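Long-range contacts in putative flavoprotein decarboxylase (Streptomyces olivoviridis, PDB 6JLS), which binds flavin mononucleotide and acts as an FMN-dependent cysteine decarboxylase in the biosynthesis of thioviridamide: residues T18-S24 with R46-T52; V129-P133 with F157-P162. All coordinates share one frame; numbering follows the deposited sequence.

Interaction 1 of 2, residues T18-S24 with R46-T52; sequences TLTMCLS and RLHVALT. With FMN (flavin mononucleotide), chain B.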
loop_
_atom_site.group_PDB
_atom_site.type_symbol
_atom_site.label_atom_id
_atom_site.label_comp_id
_atom_site.label_asym_id
_atom_site.label_seq_id
_atom_site.Cartn_x
_atom_site.Cartn_y
_atom_site.Cartn_z
ATOM N N THR A 18 12.336 11.031 -38.698
ATOM C CA THR A 18 12.023 10.598 -37.341
ATOM C C THR A 18 12.348 11.744 -36.391
ATOM O O THR A 18 13.519 12.115 -36.246
ATOM C CB THR A 18 12.828 9.353 -36.960
ATOM O OG1 THR A 18 12.463 8.262 -37.812
ATOM C CG2 THR A 18 12.572 8.967 -35.516
ATOM N N LEU A 19 11.327 12.299 -35.745
ATOM C CA LEU A 19 11.517 13.403 -34.816
ATOM C C LEU A 19 11.124 12.995 -33.401
ATOM O O LEU A 19 10.045 12.430 -33.180
ATOM C CB LEU A 19 10.704 14.628 -35.240
ATOM C CG LEU A 19 10.945 15.868 -34.375
ATOM C CD1 LEU A 19 11.047 17.109 -35.232
ATOM C CD2 LEU A 19 9.861 16.046 -33.317
ATOM N N THR A 20 11.983 13.303 -32.440
ATOM C CA THR A 20 11.693 13.066 -31.033
ATOM C C THR A 20 11.450 14.397 -30.335
ATOM O O THR A 20 12.308 15.288 -30.362
ATOM C CB THR A 20 12.824 12.296 -30.358
ATOM O OG1 THR A 20 12.918 10.988 -30.948
ATOM C CG2 THR A 20 12.565 12.159 -28.867
ATOM N N MET A 21 10.282 14.510 -29.710
ATOM C CA MET A 21 9.829 15.673 -28.960
ATOM C C MET A 21 9.976 15.405 -27.459
ATOM O O MET A 21 9.476 14.390 -26.954
ATOM C CB MET A 21 8.369 15.949 -29.336
ATOM C CG MET A 21 7.628 16.951 -28.491
ATOM S SD MET A 21 5.959 17.306 -29.158
ATOM C CE MET A 21 5.623 15.829 -30.092
ATOM N N CYS A 22 10.659 16.298 -26.744
ATOM C CA CYS A 22 10.831 16.153 -25.301
ATOM C C CYS A 22 10.065 17.236 -24.552
ATOM O O CYS A 22 10.071 18.407 -24.946
ATOM C CB CYS A 22 12.307 16.202 -24.895
ATOM S SG CYS A 22 13.366 14.865 -25.526
ATOM N N LEU A 23 9.412 16.839 -23.458
ATOM C CA LEU A 23 8.577 17.731 -22.667
ATOM C C LEU A 23 9.102 17.821 -21.238
ATOM O O LEU A 23 9.319 16.794 -20.584
ATOM C CB LEU A 23 7.130 17.247 -22.665
ATOM C CG LEU A 23 6.439 17.151 -24.028
ATOM C CD1 LEU A 23 4.968 16.791 -23.832
ATOM C CD2 LEU A 23 6.571 18.462 -24.778
ATOM N N SER A 24 9.266 19.048 -20.757
ATOM C CA SER A 24 9.821 19.422 -19.459
ATOM C C SER A 24 8.699 19.847 -18.499
ATOM O O SER A 24 7.569 20.129 -18.908
ATOM C CB SER A 24 10.831 20.571 -19.661
ATOM O OG SER A 24 11.824 20.580 -18.673
ATOM N N ARG A 46 7.998 9.347 -38.385
ATOM C CA ARG A 46 7.995 8.780 -37.044
ATOM C C ARG A 46 8.064 9.912 -36.042
ATOM O O ARG A 46 8.921 10.794 -36.153
ATOM C CB ARG A 46 9.172 7.846 -36.801
ATOM C CG ARG A 46 9.045 6.523 -37.453
ATOM C CD ARG A 46 8.970 5.422 -36.428
ATOM N NE ARG A 46 8.587 4.174 -37.075
ATOM C CZ ARG A 46 7.329 3.765 -37.206
ATOM N NH1 ARG A 46 6.339 4.498 -36.720
ATOM N NH2 ARG A 46 7.060 2.620 -37.814
ATOM N N LEU A 47 7.182 9.875 -35.054
ATOM C CA LEU A 47 7.195 10.831 -33.961
ATOM C C LEU A 47 7.378 10.066 -32.665
ATOM O O LEU A 47 6.665 9.089 -32.422
ATOM C CB LEU A 47 5.903 11.633 -33.927
ATOM C CG LEU A 47 5.799 12.703 -32.852
ATOM C CD1 LEU A 47 6.881 13.756 -33.059
ATOM C CD2 LEU A 47 4.408 13.305 -32.928
ATOM N N HIS A 48 8.352 10.487 -31.853
ATOM C CA HIS A 48 8.514 10.000 -30.487
ATOM C C HIS A 48 8.362 11.147 -29.498
ATOM O O HIS A 48 8.692 12.299 -29.803
ATOM C CB HIS A 48 9.880 9.364 -30.264
ATOM C CG HIS A 48 10.199 8.253 -31.207
ATOM N ND1 HIS A 48 9.577 7.024 -31.148
ATOM C CD2 HIS A 48 11.104 8.171 -32.207
ATOM C CE1 HIS A 48 10.077 6.238 -32.081
ATOM N NE2 HIS A 48 11.007 6.909 -32.737
ATOM N N VAL A 49 7.900 10.826 -28.293
ATOM C CA VAL A 49 7.733 11.813 -27.233
ATOM C C VAL A 49 8.311 11.243 -25.950
ATOM O O VAL A 49 8.069 10.074 -25.623
ATOM C CB VAL A 49 6.260 12.209 -27.023
ATOM C CG1 VAL A 49 6.147 13.229 -25.902
ATOM C CG2 VAL A 49 5.691 12.781 -28.297
ATOM N N ALA A 50 9.092 12.060 -25.244
ATOM C CA ALA A 50 9.651 11.708 -23.948
ATOM C C ALA A 50 9.316 12.815 -22.964
ATOM O O ALA A 50 9.283 13.997 -23.337
ATOM C CB ALA A 50 11.168 11.530 -24.021
ATOM N N LEU A 51 9.074 12.432 -21.706
ATOM C CA LEU A 51 8.644 13.355 -20.661
ATOM C C LEU A 51 9.599 13.272 -19.480
ATOM O O LEU A 51 10.065 12.185 -19.120
ATOM C CB LEU A 51 7.200 13.041 -20.171
ATOM C CG LEU A 51 5.989 13.272 -21.089
ATOM C CD1 LEU A 51 6.042 12.403 -22.325
ATOM C CD2 LEU A 51 4.697 12.987 -20.343
ATOM N N THR A 52 9.895 14.411 -18.885
ATOM C CA THR A 52 10.540 14.384 -17.590
ATOM C C THR A 52 9.508 14.030 -16.526
ATOM O O THR A 52 8.301 14.204 -16.736
ATOM C CB THR A 52 11.153 15.743 -17.263
ATOM O OG1 THR A 52 10.098 16.649 -16.923
ATOM C CG2 THR A 52 11.977 16.290 -18.440
HETATM N N1 FMN B . 10.258 25.898 -14.527
HETATM C C2 FMN B . 10.732 26.432 -15.705
HETATM O O2 FMN B . 11.939 26.416 -15.932
HETATM N N3 FMN B . 9.859 26.990 -16.616
HETATM C C4 FMN B . 8.503 27.016 -16.360
HETATM O O4 FMN B . 7.718 27.510 -17.171
HETATM C C4A FMN B . 8.025 26.474 -15.173
HETATM N N5 FMN B . 6.670 26.492 -14.907
HETATM C C5A FMN B . 6.184 25.963 -13.730
HETATM C C6 FMN B . 4.817 26.002 -13.489
HETATM C C7 FMN B . 4.305 25.466 -12.308
HETATM C C7M FMN B . 2.817 25.521 -12.069
HETATM C C8 FMN B . 5.174 24.889 -11.361
HETATM C C8M FMN B . 4.627 24.307 -10.084
HETATM C C9 FMN B . 6.552 24.857 -11.611
HETATM C C9A FMN B . 7.058 25.396 -12.799
HETATM N N10 FMN B . 8.421 25.377 -13.069
HETATM C C10 FMN B . 8.904 25.912 -14.252
HETATM C "C1'" FMN B . 9.376 24.755 -12.092
HETATM C "C2'" FMN B . 9.747 23.352 -12.601
HETATM O "O2'" FMN B . 8.623 22.491 -12.673
HETATM C "C3'" FMN B . 10.822 22.708 -11.738
HETATM O "O3'" FMN B . 12.025 23.414 -11.930
HETATM C "C4'" FMN B . 10.977 21.238 -12.125
HETATM O "O4'" FMN B . 11.808 20.506 -11.240
HETATM C "C5'" FMN B . 11.508 21.101 -13.545
HETATM O "O5'" FMN B . 11.712 19.722 -13.739
HETATM P P FMN B . 12.198 19.138 -15.146
HETATM O O1P FMN B . 13.043 20.182 -15.854
HETATM O O2P FMN B . 13.046 17.909 -14.898
HETATM O O3P FMN B . 11.000 18.820 -16.004
#

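Interaction 2 of 2, residues V129-P133 with F157-P162; sequences VILAP and FVVAEP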
loop_
_atom_site.group_PDB
_atom_site.type_symbol
_atom_site.label_atom_id
_atom_site.label_comp_id
_atom_site.label_asym_id
_atom_site.label_seq_id
_atom_site.Cartn_x
_atom_site.Cartn_y
_atom_site.Cartn_z
ATOM N N VAL A 129 19.673 19.308 -32.421
ATOM C CA VAL A 129 18.911 19.439 -31.184
ATOM C C VAL A 129 18.426 20.877 -31.069
ATOM O O VAL A 129 19.233 21.810 -31.018
ATOM C CB VAL A 129 19.740 19.052 -29.953
ATOM C CG1 VAL A 129 18.968 19.370 -28.695
ATOM C CG2 VAL A 129 20.098 17.586 -29.994
ATOM N N ILE A 130 17.115 21.056 -31.003
ATOM C CA ILE A 130 16.510 22.371 -30.849
ATOM C C ILE A 130 15.879 22.462 -29.457
ATOM O O ILE A 130 15.112 21.578 -29.057
ATOM C CB ILE A 130 15.480 22.654 -31.950
ATOM C CG1 ILE A 130 16.177 22.829 -33.308
ATOM C CG2 ILE A 130 14.751 23.939 -31.639
ATOM C CD1 ILE A 130 16.698 21.563 -33.971
ATOM N N LEU A 131 16.203 23.527 -28.725
ATOM C CA LEU A 131 15.712 23.752 -27.373
ATOM C C LEU A 131 14.913 25.049 -27.318
ATOM O O LEU A 131 15.351 26.078 -27.845
ATOM C CB LEU A 131 16.874 23.833 -26.384
ATOM C CG LEU A 131 17.923 22.723 -26.419
ATOM C CD1 LEU A 131 19.068 23.094 -25.520
ATOM C CD2 LEU A 131 17.314 21.411 -25.972
ATOM N N ALA A 132 13.742 25.003 -26.669
ATOM C CA ALA A 132 12.871 26.171 -26.502
ATOM C C ALA A 132 12.748 26.501 -25.013
ATOM O O ALA A 132 11.857 25.972 -24.322
ATOM C CB ALA A 132 11.498 25.922 -27.123
ATOM N N PRO A 133 13.626 27.361 -24.479
ATOM C CA PRO A 133 13.522 27.726 -23.058
ATOM C C PRO A 133 12.192 28.394 -22.759
ATOM O O PRO A 133 11.672 29.186 -23.549
ATOM C CB PRO A 133 14.687 28.706 -22.847
ATOM C CG PRO A 133 15.607 28.485 -23.993
ATOM C CD PRO A 133 14.733 28.061 -25.145
ATOM N N PHE A 157 23.839 22.850 -29.876
ATOM C CA PHE A 157 22.386 22.890 -29.810
ATOM C C PHE A 157 21.873 24.248 -30.283
ATOM O O PHE A 157 22.526 25.281 -30.114
ATOM C CB PHE A 157 21.903 22.622 -28.372
ATOM C CG PHE A 157 22.326 21.282 -27.807
ATOM C CD1 PHE A 157 22.735 20.240 -28.643
ATOM C CD2 PHE A 157 22.290 21.054 -26.432
ATOM C CE1 PHE A 157 23.114 18.998 -28.123
ATOM C CE2 PHE A 157 22.666 19.801 -25.901
ATOM C CZ PHE A 157 23.080 18.779 -26.759
ATOM N N VAL A 158 20.675 24.245 -30.852
ATOM C CA VAL A 158 19.999 25.464 -31.281
ATOM C C VAL A 158 19.086 25.927 -30.152
ATOM O O VAL A 158 18.163 25.205 -29.758
ATOM C CB VAL A 158 19.199 25.229 -32.573
ATOM C CG1 VAL A 158 18.431 26.476 -32.955
ATOM C CG2 VAL A 158 20.121 24.786 -33.700
ATOM N N VAL A 159 19.334 27.120 -29.622
ATOM C CA VAL A 159 18.563 27.653 -28.503
ATOM C C VAL A 159 17.631 28.715 -29.057
ATOM O O VAL A 159 18.083 29.780 -29.489
ATOM C CB VAL A 159 19.462 28.233 -27.406
ATOM C CG1 VAL A 159 18.604 28.792 -26.269
ATOM C CG2 VAL A 159 20.441 27.187 -26.898
ATOM N N ALA A 160 16.330 28.428 -29.026
ATOM C CA ALA A 160 15.305 29.307 -29.581
ATOM C C ALA A 160 14.708 30.164 -28.470
ATOM O O ALA A 160 13.645 29.867 -27.929
ATOM C CB ALA A 160 14.223 28.483 -30.271
ATOM N N GLU A 161 15.395 31.248 -28.141
ATOM C CA GLU A 161 14.842 32.227 -27.221
ATOM C C GLU A 161 13.766 33.051 -27.926
ATOM O O GLU A 161 13.743 33.133 -29.158
ATOM C CB GLU A 161 15.949 33.138 -26.689
ATOM C CG GLU A 161 17.103 32.403 -26.024
ATOM C CD GLU A 161 18.062 33.343 -25.317
ATOM O OE1 GLU A 161 17.578 34.281 -24.652
ATOM O OE2 GLU A 161 19.296 33.150 -25.433
ATOM N N PRO A 162 12.843 33.670 -27.167
ATOM C CA PRO A 162 12.712 33.599 -25.707
ATOM C C PRO A 162 11.959 32.366 -25.230
ATOM O O PRO A 162 11.171 32.498 -24.295
ATOM C CB PRO A 162 11.927 34.867 -25.374
ATOM C CG PRO A 162 11.079 35.090 -26.576
ATOM C CD PRO A 162 11.913 34.656 -27.750
HETATM O O HOH W 1 10.722 29.649 -26.533
#

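Interaction 1 of 2, residues T18-S24 with R46-T52
Strands 18-23 and 46-51 run parallel, their axes 20° apart, and six backbone hydrogen bonds lace them from Leu-19 N to Arg-46 O (2.9 Å) through to Thr-52 N to Leu-23 O (3.0 Å). Helix 32-40 connects them in a beta-alpha-beta unit of the Rossmann-like flavoprotein fold. It covers Leu-19, Met-21 and Leu-47, helix 182-193 sharing the first two. Here flexible and branched apolar chains mesh: the Met-21 chain bends at its last torsion (chi3 24°), bringing CE to 3.5 Å from Val-49 CG2 and 3.8 Å from Leu-47 CD1. On the other face, the His-48 ring presents an edge to the threonines, with CD2 3.7 Å from Thr-18 CG2; its ND1 pairs with the backbone N of Ser-71, while buried NE2 lacks a partner in the model. Small Cys-22 and Ala-50 suit close packing by helix 117-124. At the C-terminal ends two hydroxyls turn to the FMN phosphate. Thr-52 OG1 donates to FMN O3P (2.5 Å) and is hydrogen-bonded to Ala-55 N, two bonds that fix it. Ser-24 OG bonds FMN O3P weakly, and also Thr-102 OG1 and Thr-105 OG1 of the FMN site. From these segments, then, a neutral threonine hydroxyl chiefly holds the phosphate.

Interaction 2 of 2, residues V129-P133 with F157-P162
Segments 129-133 and 157-162 run side by side in the same sense, their end-to-end directions 25° apart, and pair as parallel beta structure at one margin of the Rossmann-like sheet, where 158-159 is the outermost strand within the chain. Three nearly straight hydrogen bonds join them: Val-158 N to Val-129 O, Leu-131 N to Val-158 O and Ala-160 N to Leu-131 O, the last with an N-H...O angle of 174°. Phe-157 CG lies anti to its carbonyl carbon (chi1 -60°), which sets the ring alongside Val-129, and the valine lays CG1 over one face of it in a CH-pi contact, 4.0 Å from the centroid and displaced toward the rim. Leu-131 reaches the same ring obliquely, its CD1 3.9 Å from Phe-157 CD2; Leu-152 of helix 143-154 also packs on Leu-131 and Phe-157, so bulky apolar groups suit this buried face. Ile-130 and Val-158 stand alongside each other on the opposite face, CG1 of the isoleucine 3.9 Å from CB of the valine, and helix 182-193 covers Ile-130. These beta-branched residues fit the extended backbone. Past Ala-160 the ladder ends: Pro-133 has no N-H to offer, and its ring instead sets CG 3.8 Å from Val-159 CG1. A water bridges the two segments where the ladder stops, donating to Pro-133 O and Ala-160 O, each 3.2 Å from it.

Both contacts belong to one parallel sheet, with strand 95-101 lying between strands 18-23 and 129-133 and hydrogen-bonded to both; the centres are 15 Å apart and the nearest atoms about 7 Å. Interaction 1 is the deeper, buried near the middle of the chain except at Arg-46, whereas interaction 2 is partly buried and ends in exposed Glu-161 and Pro-162. Helix 182-193 reaches both, touching Leu-19 and Met-21 in one and Ile-130 and Ala-160 in the other. Their chemistry diverges at the C-terminal ends: 18-24 with 46-52 finishes in hydroxyls on the FMN phosphate, 129-133 with 157-162 in prolines and a water, and strand 129-133 leads directly into Val-134, whose carbonyl is hydrogen-bonded to FMN.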